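Glutaredoxin-like protein NRDH (Escherichia coli, PDB 1H75) probably carries electrons to the NrdEF ribonucleotide reductase system as a small glutaredoxin-like redox protein. Local coordinates at residues H15-A20 against P52-G57. Sequence-based numbering, arbitrary orientation.
Sequences HATKRA and PVVIAG
Between segments 15-20 and 52-57 the backbones come nearest at Thr17 and Pro52, just ahead of strand 53-56, with 7.8 Å between Thr17 CA and Pro52 CA, and no hydrogen bond joins the two segments. That spacing leaves the meeting to side chains, and in Thr17, Pro52 and Val54 the bond from CA to CB is directed toward the other segment. The Thr17 hydroxyl meets the proline ring end-on at the CG corner, nearly in the mean plane of the ring, with Thr17 OG1 3.6 Å from Pro52 CG, a van der Waals approach to a carbon. The polar need of OG1 is met inside the helix, by a hydrogen bond with the carbonyl O of Gln13. A chi1 of -64° puts OG1 beside the backbone N and leaves CG2 anti to that N, directed at the strand, where it meets Val54 CG2 tip to tip at 4.0 Å. Pro52 follows a cis peptide bond, and its ring also touches Gln13 and Cys14; this is the cis-proline of the thioredoxin fold, set beside the CxxC at the helix start, whose Cys11 and Cys14 probably form the redox-active disulfide. All three touching residues are buried, although only 98 Å² of surface is buried between the segments, both sides summed. Ile5 of the neighbouring strand 3-7 touches both Thr17 and Pro52. Further along the helix, Met21 touches Val54.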
loop_
_atom_site.group_PDB
_atom_site.type_symbol
_atom_site.label_atom_id
_atom_site.label_comp_id
_atom_site.label_asym_id
_atom_site.label_seq_id
_atom_site.Cartn_x
_atom_site.Cartn_y
_atom_site.Cartn_z
ATOM N N HIS A 15 -2.752 3.611 -8.016
ATOM C CA HIS A 15 -1.854 4.503 -8.747
ATOM C C HIS A 15 -1.654 5.804 -7.972
ATOM O O HIS A 15 -0.525 6.307 -7.867
ATOM C CB HIS A 15 -2.418 4.789 -10.149
ATOM C CG HIS A 15 -1.529 5.648 -10.995
ATOM N ND1 HIS A 15 -1.556 7.027 -10.945
ATOM C CD2 HIS A 15 -0.566 5.323 -11.889
ATOM C CE1 HIS A 15 -0.646 7.511 -11.773
ATOM N NE2 HIS A 15 -0.031 6.499 -12.356
ATOM N N ALA A 16 -2.737 6.339 -7.403
ATOM C CA ALA A 16 -2.640 7.577 -6.630
ATOM C C ALA A 16 -1.666 7.381 -5.464
ATOM O O ALA A 16 -0.851 8.256 -5.144
ATOM C CB ALA A 16 -4.007 7.975 -6.099
ATOM N N THR A 17 -1.754 6.223 -4.827
ATOM C CA THR A 17 -0.881 5.925 -3.693
ATOM C C THR A 17 0.594 5.849 -4.088
ATOM O O THR A 17 1.458 6.402 -3.396
ATOM C CB THR A 17 -1.330 4.602 -3.030
ATOM O OG1 THR A 17 -2.655 4.780 -2.502
ATOM C CG2 THR A 17 -0.362 4.199 -1.906
ATOM N N LYS A 18 0.888 5.166 -5.191
ATOM C CA LYS A 18 2.255 5.023 -5.684
ATOM C C LYS A 18 2.832 6.406 -5.995
ATOM O O LYS A 18 3.941 6.745 -5.576
ATOM C CB LYS A 18 2.267 4.145 -6.944
ATOM C CG LYS A 18 3.589 4.110 -7.698
ATOM C CD LYS A 18 3.481 3.193 -8.922
ATOM C CE LYS A 18 4.707 3.290 -9.821
ATOM N NZ LYS A 18 4.607 2.347 -10.974
ATOM N N ARG A 19 2.067 7.192 -6.733
ATOM C CA ARG A 19 2.466 8.543 -7.108
ATOM C C ARG A 19 2.717 9.410 -5.868
ATOM O O ARG A 19 3.674 10.185 -5.826
ATOM C CB ARG A 19 1.371 9.189 -7.962
ATOM C CG ARG A 19 1.638 10.642 -8.356
ATOM C CD ARG A 19 2.607 10.756 -9.528
ATOM N NE ARG A 19 3.929 10.224 -9.217
ATOM C CZ ARG A 19 4.983 10.325 -10.025
ATOM N NH1 ARG A 19 4.863 10.946 -11.196
ATOM N NH2 ARG A 19 6.148 9.795 -9.675
ATOM N N ALA A 20 1.851 9.284 -4.870
ATOM C CA ALA A 20 1.989 10.070 -3.643
ATOM C C ALA A 20 3.281 9.706 -2.926
ATOM O O ALA A 20 3.987 10.586 -2.393
ATOM C CB ALA A 20 0.796 9.829 -2.727
ATOM N N PRO A 52 -5.633 -0.003 -2.765
ATOM C CA PRO A 52 -4.494 -0.833 -2.380
ATOM C C PRO A 52 -4.502 -1.095 -0.874
ATOM O O PRO A 52 -5.310 -0.542 -0.138
ATOM C CB PRO A 52 -3.307 0.057 -2.731
ATOM C CG PRO A 52 -3.852 1.432 -2.341
ATOM C CD PRO A 52 -5.228 1.404 -2.958
ATOM N N VAL A 53 -3.599 -1.957 -0.437
ATOM C CA VAL A 53 -3.402 -2.149 0.984
ATOM C C VAL A 53 -1.944 -1.762 1.199
ATOM O O VAL A 53 -1.047 -2.227 0.483
ATOM C CB VAL A 53 -3.641 -3.594 1.459
ATOM C CG1 VAL A 53 -3.161 -3.740 2.910
ATOM C CG2 VAL A 53 -5.128 -3.907 1.405
ATOM N N VAL A 54 -1.699 -0.880 2.160
ATOM C CA VAL A 54 -0.339 -0.472 2.462
ATOM C C VAL A 54 0.028 -0.994 3.827
ATOM O O VAL A 54 -0.738 -0.827 4.789
ATOM C CB VAL A 54 -0.173 1.071 2.494
ATOM C CG1 VAL A 54 1.242 1.422 2.943
ATOM C CG2 VAL A 54 -0.477 1.666 1.136
ATOM N N ILE A 55 1.172 -1.662 3.909
ATOM C CA ILE A 55 1.660 -2.187 5.188
ATOM C C ILE A 55 3.035 -1.567 5.394
ATOM O O ILE A 55 3.920 -1.680 4.537
ATOM C CB ILE A 55 1.816 -3.747 5.185
ATOM C CG1 ILE A 55 0.483 -4.433 4.904
ATOM C CG2 ILE A 55 2.401 -4.214 6.520
ATOM C CD1 ILE A 55 -0.659 -4.040 5.819
ATOM N N ALA A 56 3.221 -0.913 6.534
ATOM C CA ALA A 56 4.485 -0.260 6.818
ATOM C C ALA A 56 4.688 -0.221 8.327
ATOM O O ALA A 56 4.020 0.522 9.040
ATOM C CB ALA A 56 4.464 1.151 6.236
ATOM N N GLY A 57 5.611 -1.037 8.819
ATOM C CA GLY A 57 5.811 -1.067 10.254
ATOM C C GLY A 57 4.523 -1.514 10.926
ATOM O O GLY A 57 3.962 -2.540 10.550
#